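Local coordinates for protein HMG-CoA Lyase (Bacillus subtilis subsp. subtilis, PDB 1YDO) that belongs to the HMGL-like family, whose members are built on the TIM-barrel fold, its own function being left unassigned, at residues I9-P14 with G232-L237; M102-T107 with A140-V145; A251-V256 with K272-A277. All coordinates share one frame; numbering follows the deposited sequence.

Interaction 1: I9-P14 with G232-L237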
ATOM      1  N   ILE A   9      -8.725   2.785 -15.598  1.00 31.22           N
ATOM      2  CA  ILE A   9      -8.543   1.610 -14.763  1.00 30.36           C
ATOM      3  C   ILE A   9      -9.523   0.517 -15.178  1.00 30.45           C
ATOM      4  O   ILE A   9     -10.709   0.775 -15.377  1.00 30.07           O
ATOM      5  CB  ILE A   9      -8.795   1.901 -13.276  1.00 31.05           C
ATOM      6  CG1 ILE A   9     -10.265   2.129 -13.050  1.00 31.19           C
ATOM      7  CG2 ILE A   9      -8.012   3.119 -12.812  1.00 28.15           C
ATOM      8  CD1 ILE A   9     -10.658   1.852 -11.651  1.00 35.33           C
ATOM      9  N   LYS A  10      -9.028  -0.714 -15.277  1.00 31.41           N
ATOM     10  CA  LYS A  10      -9.856  -1.847 -15.674  1.00 29.65           C
ATOM     11  C   LYS A  10     -10.164  -2.809 -14.523  1.00 28.26           C
ATOM     12  O   LYS A  10      -9.266  -3.282 -13.842  1.00 28.80           O
ATOM     13  CB  LYS A  10      -9.164  -2.580 -16.823  1.00 30.70           C
ATOM     14  CG  LYS A  10      -8.849  -1.645 -17.986  1.00 31.87           C
ATOM     15  CD  LYS A  10      -8.524  -2.395 -19.264  1.00 33.24           C
ATOM     16  CE  LYS A  10      -8.423  -1.440 -20.439  1.00 33.13           C
ATOM     17  NZ  LYS A  10      -8.118  -2.174 -21.694  1.00 37.06           N
ATOM     18  N   GLU A  11     -11.445  -3.086 -14.316  1.00 27.65           N
ATOM     19  CA  GLU A  11     -11.879  -3.992 -13.263  1.00 28.15           C
ATOM     20  C   GLU A  11     -11.764  -5.447 -13.711  1.00 27.97           C
ATOM     21  O   GLU A  11     -12.241  -5.797 -14.788  1.00 27.86           O
ATOM     22  CB  GLU A  11     -13.335  -3.704 -12.898  1.00 29.09           C
ATOM     23  CG  GLU A  11     -13.899  -4.663 -11.872  1.00 30.80           C
ATOM     24  CD  GLU A  11     -13.187  -4.565 -10.530  1.00 33.16           C
ATOM     25  OE1 GLU A  11     -13.058  -5.607  -9.853  1.00 32.67           O
ATOM     26  OE2 GLU A  11     -12.768  -3.450 -10.143  1.00 31.98           O
ATOM     27  N   VAL A  12     -11.128  -6.292 -12.898  1.00 28.22           N
ATOM     28  CA  VAL A  12     -10.999  -7.717 -13.231  1.00 27.48           C
ATOM     29  C   VAL A  12     -11.431  -8.583 -12.054  1.00 28.52           C
ATOM     30  O   VAL A  12     -11.107  -9.771 -11.996  1.00 30.33           O
ATOM     31  CB  VAL A  12      -9.548  -8.122 -13.615  1.00 27.10           C
ATOM     32  CG1 VAL A  12      -9.135  -7.415 -14.880  1.00 25.13           C
ATOM     33  CG2 VAL A  12      -8.584  -7.806 -12.481  1.00 25.05           C
ATOM     34  N   GLY A  13     -12.171  -7.980 -11.129  1.00 27.61           N
ATOM     35  CA  GLY A  13     -12.622  -8.700  -9.956  1.00 28.22           C
ATOM     36  C   GLY A  13     -13.524  -9.885 -10.235  1.00 29.14           C
ATOM     37  O   GLY A  13     -13.279 -11.007  -9.754  1.00 27.10           O
ATOM     38  N   PRO A  14     -14.590  -9.671 -11.017  1.00 30.99           N
ATOM     39  CA  PRO A  14     -15.499 -10.777 -11.321  1.00 31.89           C
ATOM     40  C   PRO A  14     -14.796 -11.952 -11.980  1.00 33.53           C
ATOM     41  O   PRO A  14     -15.349 -13.039 -12.078  1.00 36.13           O
ATOM     42  CB  PRO A  14     -16.543 -10.130 -12.221  1.00 30.38           C
ATOM     43  CG  PRO A  14     -15.804  -9.026 -12.870  1.00 31.97           C
ATOM     44  CD  PRO A  14     -14.974  -8.455 -11.749  1.00 30.01           C
ATOM     45  N   GLY A 232      -7.435  -3.503 -11.803  1.00 28.02           N
ATOM     46  CA  GLY A 232      -7.743  -3.567 -10.386  1.00 29.82           C
ATOM     47  C   GLY A 232      -8.833  -4.572 -10.059  1.00 29.67           C
ATOM     48  O   GLY A 232      -9.515  -5.062 -10.949  1.00 28.70           O
ATOM     49  N   SER A 233      -8.998  -4.882  -8.781  1.00 30.35           N
ATOM     50  CA  SER A 233     -10.020  -5.822  -8.355  1.00 31.56           C
ATOM     51  C   SER A 233     -10.853  -5.208  -7.225  1.00 32.04           C
ATOM     52  O   SER A 233     -10.323  -4.879  -6.172  1.00 32.86           O
ATOM     53  CB  SER A 233      -9.365  -7.112  -7.880  1.00 30.92           C
ATOM     54  OG  SER A 233     -10.352  -7.993  -7.381  1.00 33.35           O
ATOM     55  N   ALA A 234     -12.151  -5.041  -7.440  1.00 32.60           N
ATOM     56  CA  ALA A 234     -12.984  -4.444  -6.406  1.00 34.34           C
ATOM     57  C   ALA A 234     -12.790  -5.149  -5.054  1.00 35.98           C
ATOM     58  O   ALA A 234     -12.890  -6.374  -4.961  1.00 38.11           O
ATOM     59  CB  ALA A 234     -14.455  -4.488  -6.824  1.00 32.30           C
ATOM     60  N   GLY A 235     -12.498  -4.376  -4.012  1.00 35.53           N
ATOM     61  CA  GLY A 235     -12.305  -4.955  -2.688  1.00 35.81           C
ATOM     62  C   GLY A 235     -10.979  -5.677  -2.469  1.00 35.34           C
ATOM     63  O   GLY A 235     -10.588  -5.965  -1.333  1.00 34.36           O
ATOM     64  N   GLY A 236     -10.273  -5.959  -3.554  1.00 35.21           N
ATOM     65  CA  GLY A 236      -9.016  -6.662  -3.427  1.00 36.26           C
ATOM     66  C   GLY A 236      -9.249  -8.159  -3.530  1.00 37.29           C
ATOM     67  O   GLY A 236      -8.397  -8.967  -3.151  1.00 37.93           O
ATOM     68  N   LEU A 237     -10.415  -8.532  -4.043  1.00 37.31           N
ATOM     69  CA  LEU A 237     -10.743  -9.929  -4.208  1.00 40.19           C
ATOM     70  C   LEU A 237      -9.599 -10.693  -4.826  1.00 41.93           C
ATOM     71  O   LEU A 237      -8.772 -10.125  -5.541  1.00 41.25           O
ATOM     72  CB  LEU A 237     -11.972 -10.097  -5.094  1.00 39.46           C
ATOM     73  CG  LEU A 237     -13.293 -10.208  -4.349  1.00 40.60           C
ATOM     74  CD1 LEU A 237     -14.440 -10.120  -5.349  1.00 40.81           C
ATOM     75  CD2 LEU A 237     -13.339 -11.518  -3.579  1.00 39.36           C
TER
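Glu-11 OE1 accepts two backbone N-H groups. The bond from Ala-234 N (2.6 Å) is nearly straight, 171° at the hydrogen, and uses the syn lone pair; Gly-13 N (2.8 Å) comes from above the carboxylate plane, with a more bent angle of 130°. A turn at chi2 (64°) swings CD out of line with the side chain's first bonds, and the carboxylate ends up against the 232-237 segment. The backbones meet as parallel strands at Glu-11 and Gly-232: Gly-232 N donates to Lys-10 O (2.7 Å), and Gly-232 O takes Val-12 N (2.8 Å). Val-12 CG2 also lies 3.3 Å from Gly-232 O, and Ser-233 OG approaches Gly-13 CA at 3.5 Å. Glu-11 thus ties the end of its strand, and the helix starting at Gly-13, to the loop that follows Gly-232. The other carboxylate oxygen, OE2, bonds to Thr-252 OG1. Strand 8-11 here runs beside the last strand of the barrel, 229-232; on its other edge, backbone bonds from Glu-11 to Tyr-44 and Glu-46 join it to strand 44-49. Ile-9 packs on helix 252-261, and Trp-33 of helix 27-38 touches Ala-234.

Interaction 2: M102-T107 with A140-V145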
HETATM    1  N   MSE A 102      -0.703 -15.646 -21.445  1.00 47.74           N
HETATM    2  CA  MSE A 102       0.420 -16.569 -21.435  1.00 49.56           C
HETATM    3  C   MSE A 102       1.449 -16.048 -20.458  1.00 49.22           C
HETATM    4  O   MSE A 102       1.358 -14.918 -19.991  1.00 48.93           O
HETATM    5  CB  MSE A 102       1.037 -16.684 -22.828  1.00 52.48           C
HETATM    6  CG  MSE A 102       1.796 -15.459 -23.276  1.00 56.90           C
HETATM    7 SE   MSE A 102       2.700 -15.772 -24.957  1.00 64.17          SE
HETATM    8  CE  MSE A 102       4.214 -16.803 -24.283  1.00 60.67           C
ATOM      9  N   SER A 103       2.433 -16.876 -20.150  1.00 49.36           N
ATOM     10  CA  SER A 103       3.467 -16.468 -19.224  1.00 48.73           C
ATOM     11  C   SER A 103       4.788 -16.159 -19.925  1.00 48.92           C
ATOM     12  O   SER A 103       5.126 -16.765 -20.948  1.00 49.03           O
ATOM     13  CB  SER A 103       3.674 -17.559 -18.175  1.00 48.26           C
ATOM     14  OG  SER A 103       4.710 -17.206 -17.268  1.00 47.23           O
ATOM     15  N   ALA A 104       5.521 -15.197 -19.374  1.00 49.15           N
ATOM     16  CA  ALA A 104       6.819 -14.810 -19.914  1.00 49.29           C
ATOM     17  C   ALA A 104       7.814 -15.912 -19.553  1.00 49.90           C
ATOM     18  O   ALA A 104       8.709 -16.244 -20.332  1.00 48.13           O
ATOM     19  CB  ALA A 104       7.256 -13.487 -19.306  1.00 49.23           C
ATOM     20  N   SER A 105       7.639 -16.464 -18.353  1.00 51.55           N
ATOM     21  CA  SER A 105       8.477 -17.545 -17.846  1.00 52.51           C
ATOM     22  C   SER A 105       8.053 -18.864 -18.481  1.00 54.47           C
ATOM     23  O   SER A 105       6.861 -19.201 -18.513  1.00 54.24           O
ATOM     24  CB  SER A 105       8.347 -17.650 -16.326  1.00 50.67           C
ATOM     25  OG  SER A 105       8.428 -18.995 -15.905  1.00 47.63           O
ATOM     26  N   GLU A 106       9.024 -19.616 -18.991  1.00 56.54           N
ATOM     27  CA  GLU A 106       8.729 -20.899 -19.622  1.00 58.31           C
ATOM     28  C   GLU A 106       8.131 -21.854 -18.591  1.00 58.24           C
ATOM     29  O   GLU A 106       7.081 -22.451 -18.817  1.00 57.59           O
ATOM     30  CB  GLU A 106      10.012 -21.509 -20.198  1.00 61.02           C
ATOM     31  CG  GLU A 106       9.773 -22.638 -21.200  1.00 64.37           C
ATOM     32  CD  GLU A 106       9.477 -22.127 -22.593  1.00 67.20           C
ATOM     33  OE1 GLU A 106       8.865 -22.885 -23.389  1.00 69.80           O
ATOM     34  OE2 GLU A 106       9.867 -20.974 -22.901  1.00 67.20           O
ATOM     35  N   THR A 107       8.811 -21.978 -17.452  1.00 58.77           N
ATOM     36  CA  THR A 107       8.372 -22.871 -16.383  1.00 58.62           C
ATOM     37  C   THR A 107       6.952 -22.569 -15.922  1.00 58.69           C
ATOM     38  O   THR A 107       6.134 -23.475 -15.785  1.00 57.18           O
ATOM     39  CB  THR A 107       9.317 -22.786 -15.174  1.00 58.38           C
ATOM     40  OG1 THR A 107      10.668 -22.936 -15.625  1.00 58.39           O
ATOM     41  CG2 THR A 107       9.002 -23.889 -14.169  1.00 57.36           C
ATOM     42  N   ALA A 140      -3.903  -8.680 -24.573  1.00 39.22           N
ATOM     43  CA  ALA A 140      -3.033  -9.755 -24.113  1.00 39.85           C
ATOM     44  C   ALA A 140      -2.624  -9.570 -22.651  1.00 41.15           C
ATOM     45  O   ALA A 140      -2.384  -8.453 -22.187  1.00 40.94           O
ATOM     46  CB  ALA A 140      -1.790  -9.845 -25.004  1.00 39.62           C
ATOM     47  N   TYR A 141      -2.536 -10.689 -21.944  1.00 41.25           N
ATOM     48  CA  TYR A 141      -2.174 -10.713 -20.543  1.00 41.55           C
ATOM     49  C   TYR A 141      -0.857 -11.439 -20.374  1.00 39.88           C
ATOM     50  O   TYR A 141      -0.842 -12.658 -20.235  1.00 40.89           O
ATOM     51  CB  TYR A 141      -3.242 -11.465 -19.762  1.00 45.52           C
ATOM     52  CG  TYR A 141      -4.068 -10.606 -18.850  1.00 48.56           C
ATOM     53  CD1 TYR A 141      -3.470  -9.907 -17.810  1.00 49.75           C
ATOM     54  CD2 TYR A 141      -5.452 -10.499 -19.021  1.00 49.90           C
ATOM     55  CE1 TYR A 141      -4.217  -9.125 -16.964  1.00 51.44           C
ATOM     56  CE2 TYR A 141      -6.217  -9.716 -18.172  1.00 50.21           C
ATOM     57  CZ  TYR A 141      -5.588  -9.034 -17.148  1.00 51.73           C
ATOM     58  OH  TYR A 141      -6.312  -8.251 -16.291  1.00 55.66           O
ATOM     59  N   LEU A 142       0.249 -10.714 -20.395  1.00 37.53           N
ATOM     60  CA  LEU A 142       1.544 -11.360 -20.224  1.00 35.25           C
ATOM     61  C   LEU A 142       1.822 -11.431 -18.720  1.00 34.33           C
ATOM     62  O   LEU A 142       1.902 -10.407 -18.049  1.00 35.05           O
ATOM     63  CB  LEU A 142       2.614 -10.534 -20.926  1.00 35.12           C
ATOM     64  CG  LEU A 142       3.768 -11.319 -21.533  1.00 36.33           C
ATOM     65  CD1 LEU A 142       4.815 -10.340 -22.036  1.00 37.13           C
ATOM     66  CD2 LEU A 142       4.370 -12.256 -20.508  1.00 36.59           C
ATOM     67  N   SER A 143       1.969 -12.630 -18.178  1.00 32.73           N
ATOM     68  CA  SER A 143       2.202 -12.735 -16.755  1.00 32.58           C
ATOM     69  C   SER A 143       3.641 -13.047 -16.425  1.00 34.98           C
ATOM     70  O   SER A 143       4.451 -13.307 -17.313  1.00 35.33           O
ATOM     71  CB  SER A 143       1.299 -13.791 -16.130  1.00 32.13           C
ATOM     72  OG  SER A 143       1.570 -15.061 -16.666  1.00 32.14           O
ATOM     73  N   THR A 144       3.939 -12.999 -15.128  1.00 37.20           N
ATOM     74  CA  THR A 144       5.258 -13.262 -14.575  1.00 39.19           C
ATOM     75  C   THR A 144       6.356 -12.406 -15.221  1.00 40.18           C
ATOM     76  O   THR A 144       7.483 -12.863 -15.402  1.00 40.85           O
ATOM     77  CB  THR A 144       5.586 -14.778 -14.678  1.00 40.18           C
ATOM     78  OG1 THR A 144       6.711 -15.083 -13.851  1.00 43.32           O
ATOM     79  CG2 THR A 144       5.898 -15.172 -16.095  1.00 39.92           C
ATOM     80  N   VAL A 145       6.031 -11.150 -15.539  1.00 40.53           N
ATOM     81  CA  VAL A 145       7.001 -10.257 -16.162  1.00 41.14           C
ATOM     82  C   VAL A 145       7.951  -9.630 -15.148  1.00 41.56           C
ATOM     83  O   VAL A 145       9.027  -9.164 -15.511  1.00 41.36           O
ATOM     84  CB  VAL A 145       6.308  -9.127 -16.960  1.00 41.01           C
ATOM     85  CG1 VAL A 145       5.365  -9.717 -17.977  1.00 40.55           C
ATOM     86  CG2 VAL A 145       5.566  -8.209 -16.038  1.00 42.65           C
TER
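Two neighbouring parallel strands of the TIM barrel, 97-103 and 137-143, meet here at their C-terminal ends, with Met-102 paired to Leu-142 and Ser-103 to Ser-143. Three backbone bonds fix the register. Met-102 N donates to Tyr-141 O at 3.2 Å, Ser-143 N to Met-102 O at 3.0 Å with 165° at the hydrogen, and Ala-104 N to Ser-143 O, also at 3.0 Å, so the pairing runs one residue past the end of strand 97-103. Met-102 O is approached by a second group as well: chi1 of 62° puts Ser-143 OG between its own backbone N and carbonyl carbon, 3.3 Å from Met-102 O, at most a weak hydrogen bond, since the hydroxyl proton has another acceptor within reach. The same OG lies alongside Ser-103 CA at 3.5 Å.

The strands are linked by a beta-alpha-beta crossover through helix 117-133, and alternate residues face opposite sides of the sheet. Met-102, a selenomethionine, lies on the face it shares with Leu-142 and packs on Thr-117, Ser-120 and Leu-124 of that helix. Ser-103 and Ser-143 lie on the other face, where both touch His-108.

Around Ala-104 apolar contacts join the backbone bond. Leu-142 CD2 reaches forward to Ala-104, 3.4 Å from its CB, and meets the same residue's N as well; Val-145 CG1 adds a looser touch on Ala-104 CB at 4.4 Å. Thr-144 leaves the extended conformation with a positive phi of 54°, which ends strand 137-143 beside the 104-105 turn; its OG1 is bonded to Gly-147 O. Across from it, Ser-105 stands at the N-cap of helix 106-110 and its OG accepts from His-108 N.

Interaction 3: A251-V256 with K272-A277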
ATOM      1  N   ALA A 251      -6.618  -3.252  -4.621  1.00 37.25           N
ATOM      2  CA  ALA A 251      -8.027  -2.938  -4.480  1.00 34.60           C
ATOM      3  C   ALA A 251      -8.404  -1.782  -5.393  1.00 32.91           C
ATOM      4  O   ALA A 251      -7.893  -0.678  -5.241  1.00 33.65           O
ATOM      5  CB  ALA A 251      -8.321  -2.579  -3.049  1.00 34.82           C
ATOM      6  N   THR A 252      -9.304  -2.033  -6.333  1.00 31.89           N
ATOM      7  CA  THR A 252      -9.742  -1.001  -7.262  1.00 31.09           C
ATOM      8  C   THR A 252     -10.050   0.323  -6.585  1.00 30.39           C
ATOM      9  O   THR A 252      -9.613   1.358  -7.053  1.00 31.38           O
ATOM     10  CB  THR A 252     -10.996  -1.431  -8.024  1.00 31.65           C
ATOM     11  OG1 THR A 252     -10.723  -2.637  -8.749  1.00 32.39           O
ATOM     12  CG2 THR A 252     -11.422  -0.345  -8.996  1.00 29.99           C
ATOM     13  N   GLU A 253     -10.818   0.300  -5.504  1.00 29.84           N
ATOM     14  CA  GLU A 253     -11.159   1.538  -4.833  1.00 30.27           C
ATOM     15  C   GLU A 253      -9.925   2.241  -4.298  1.00 31.40           C
ATOM     16  O   GLU A 253      -9.844   3.465  -4.339  1.00 32.98           O
ATOM     17  CB  GLU A 253     -12.164   1.294  -3.710  1.00 30.82           C
ATOM     18  CG  GLU A 253     -11.759   0.222  -2.718  1.00 33.84           C
ATOM     19  CD  GLU A 253     -12.035  -1.177  -3.215  1.00 33.30           C
ATOM     20  OE1 GLU A 253     -12.308  -2.070  -2.379  1.00 33.16           O
ATOM     21  OE2 GLU A 253     -11.990  -1.392  -4.441  1.00 37.18           O
ATOM     22  N   ASP A 254      -8.951   1.489  -3.805  1.00 31.27           N
ATOM     23  CA  ASP A 254      -7.731   2.111  -3.295  1.00 30.61           C
ATOM     24  C   ASP A 254      -7.012   2.819  -4.433  1.00 28.59           C
ATOM     25  O   ASP A 254      -6.420   3.878  -4.254  1.00 25.79           O
ATOM     26  CB  ASP A 254      -6.815   1.045  -2.695  1.00 34.99           C
ATOM     27  CG  ASP A 254      -7.376   0.445  -1.431  1.00 38.85           C
ATOM     28  OD1 ASP A 254      -6.929  -0.657  -1.042  1.00 40.48           O
ATOM     29  OD2 ASP A 254      -8.263   1.085  -0.820  1.00 42.14           O
ATOM     30  N   ILE A 255      -7.067   2.203  -5.603  1.00 26.85           N
ATOM     31  CA  ILE A 255      -6.433   2.756  -6.773  1.00 26.01           C
ATOM     32  C   ILE A 255      -7.179   3.999  -7.211  1.00 26.69           C
ATOM     33  O   ILE A 255      -6.571   5.020  -7.501  1.00 27.28           O
ATOM     34  CB  ILE A 255      -6.427   1.755  -7.920  1.00 23.47           C
ATOM     35  CG1 ILE A 255      -5.584   0.557  -7.526  1.00 21.76           C
ATOM     36  CG2 ILE A 255      -5.914   2.410  -9.172  1.00 21.83           C
ATOM     37  CD1 ILE A 255      -5.494  -0.466  -8.592  1.00 22.83           C
ATOM     38  N   VAL A 256      -8.499   3.905  -7.257  1.00 27.55           N
ATOM     39  CA  VAL A 256      -9.328   5.024  -7.672  1.00 28.36           C
ATOM     40  C   VAL A 256      -9.177   6.171  -6.694  1.00 29.74           C
ATOM     41  O   VAL A 256      -9.101   7.328  -7.099  1.00 31.33           O
ATOM     42  CB  VAL A 256     -10.817   4.637  -7.732  1.00 28.64           C
ATOM     43  CG1 VAL A 256     -11.653   5.854  -8.032  1.00 28.84           C
ATOM     44  CG2 VAL A 256     -11.032   3.578  -8.794  1.00 29.19           C
ATOM     45  N   LYS A 272     -19.904   4.742  -5.155  1.00 51.40           N
ATOM     46  CA  LYS A 272     -20.594   3.576  -5.680  1.00 51.02           C
ATOM     47  C   LYS A 272     -19.719   2.332  -5.602  1.00 49.44           C
ATOM     48  O   LYS A 272     -20.170   1.286  -5.132  1.00 49.26           O
ATOM     49  CB  LYS A 272     -21.015   3.820  -7.132  1.00 52.87           C
ATOM     50  CG  LYS A 272     -22.008   4.971  -7.308  1.00 55.75           C
ATOM     51  CD  LYS A 272     -22.548   5.036  -8.740  1.00 58.20           C
ATOM     52  CE  LYS A 272     -23.565   6.165  -8.917  1.00 58.78           C
ATOM     53  NZ  LYS A 272     -24.218   6.145 -10.265  1.00 59.29           N
ATOM     54  N   LEU A 273     -18.472   2.450  -6.057  1.00 47.73           N
ATOM     55  CA  LEU A 273     -17.536   1.320  -6.052  1.00 45.99           C
ATOM     56  C   LEU A 273     -17.431   0.723  -4.652  1.00 44.95           C
ATOM     57  O   LEU A 273     -17.573  -0.484  -4.468  1.00 43.32           O
ATOM     58  CB  LEU A 273     -16.151   1.778  -6.512  1.00 46.38           C
ATOM     59  CG  LEU A 273     -15.116   0.678  -6.717  1.00 46.29           C
ATOM     60  CD1 LEU A 273     -15.567  -0.222  -7.843  1.00 46.23           C
ATOM     61  CD2 LEU A 273     -13.771   1.288  -7.043  1.00 48.23           C
ATOM     62  N   LEU A 274     -17.178   1.588  -3.676  1.00 43.85           N
ATOM     63  CA  LEU A 274     -17.050   1.175  -2.298  1.00 43.37           C
ATOM     64  C   LEU A 274     -18.272   0.382  -1.875  1.00 44.52           C
ATOM     65  O   LEU A 274     -18.165  -0.674  -1.244  1.00 45.31           O
ATOM     66  CB  LEU A 274     -16.883   2.398  -1.408  1.00 41.75           C
ATOM     67  CG  LEU A 274     -15.486   2.999  -1.428  1.00 40.08           C
ATOM     68  CD1 LEU A 274     -15.552   4.471  -1.097  1.00 41.68           C
ATOM     69  CD2 LEU A 274     -14.603   2.265  -0.433  1.00 41.43           C
ATOM     70  N   SER A 275     -19.442   0.893  -2.228  1.00 44.65           N
ATOM     71  CA  SER A 275     -20.682   0.221  -1.888  1.00 43.23           C
ATOM     72  C   SER A 275     -20.651  -1.179  -2.501  1.00 42.02           C
ATOM     73  O   SER A 275     -20.988  -2.165  -1.851  1.00 41.81           O
ATOM     74  CB  SER A 275     -21.873   1.027  -2.425  1.00 42.99           C
ATOM     75  OG  SER A 275     -23.105   0.462  -2.005  1.00 44.25           O
ATOM     76  N   ALA A 276     -20.218  -1.257  -3.748  1.00 41.36           N
ATOM     77  CA  ALA A 276     -20.155  -2.536  -4.431  1.00 42.94           C
ATOM     78  C   ALA A 276     -19.170  -3.482  -3.769  1.00 43.33           C
ATOM     79  O   ALA A 276     -19.426  -4.684  -3.693  1.00 43.92           O
ATOM     80  CB  ALA A 276     -19.777  -2.337  -5.876  1.00 43.06           C
ATOM     81  N   ALA A 277     -18.049  -2.944  -3.295  1.00 43.54           N
ATOM     82  CA  ALA A 277     -17.031  -3.765  -2.646  1.00 43.68           C
ATOM     83  C   ALA A 277     -17.601  -4.391  -1.393  1.00 43.72           C
ATOM     84  O   ALA A 277     -17.418  -5.584  -1.141  1.00 44.69           O
ATOM     85  CB  ALA A 277     -15.804  -2.925  -2.296  1.00 43.46           C
TER
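Glu-253 and Leu-274 are the nearest backbone positions, with CA atoms 6.4 Å apart, where the helical segments 252-256 and 272-277 run almost antiparallel at 162°, their axes approaching to 9.9 Å. No hydrogen bond spans the pair, and the contact is carried by side-chain packing.

Leu-273 supplies the main projection. Its CG stands anti to the backbone N (chi1 -173°), and of the two branches beyond it CD2 does the touching: it lies 3.4 Å from Glu-253 CA and 3.5 Å from Thr-252 CG2. Both Thr-252 and Glu-253 cross the leucine at about a right angle, whereas Val-256 meets it tip to tip, CG2 to CD2 at 4.0 Å. A single methyl group therefore sits among three residues on one face of the 252-256 helix.

Glu-253 holds the other half of the interface. With chi1 at 53° its CG lies between the backbone N and the carbonyl carbon, 4.2 Å from Leu-274 CD2, and the two side chains cross obliquely. Beyond a bend at chi2, OE1 comes to 3.6 Å from Ala-277 CB. Although buried against these apolar groups, both oxygens have polar partners: OE1 is bonded to Ser-290 OG, and OE2 accepts from Gly-235 N.

Two further helices pack on the 272-277 segment: 291-296 meets Leu-274 through Phe-296 and Ala-277 through Leu-293, and 27-38 meets Ala-276. Joined by a short loop and lying antiparallel, helices 252-261 and 270-284 form a helical hairpin, the first member of which packs on strand 8-11, as expected of the helical layer around a TIM barrel.

In the fold
Starting from the N terminus, strand 8-11 enters interaction 1, whose partner lies 218 residues later; that contact joins the first barrel strand to the end of the last one, 229-232, and so closes the largest loop. Interaction 2 is nested inside it, pairing strands 97-103 and 137-143 of the same sheet after a short excursion of 33 residues. The two meet where Val-12 CG1 touches Tyr-141 OH. Interaction 3 follows in series, closing a helical hairpin, 252-261 with 270-284, its segments 16 residues apart at their nearest ends. Its centre is about 8 Å from that of interaction 1, and Thr-252 connects them, whereas it stands about 27 Å from interaction 2, across the chain's centre.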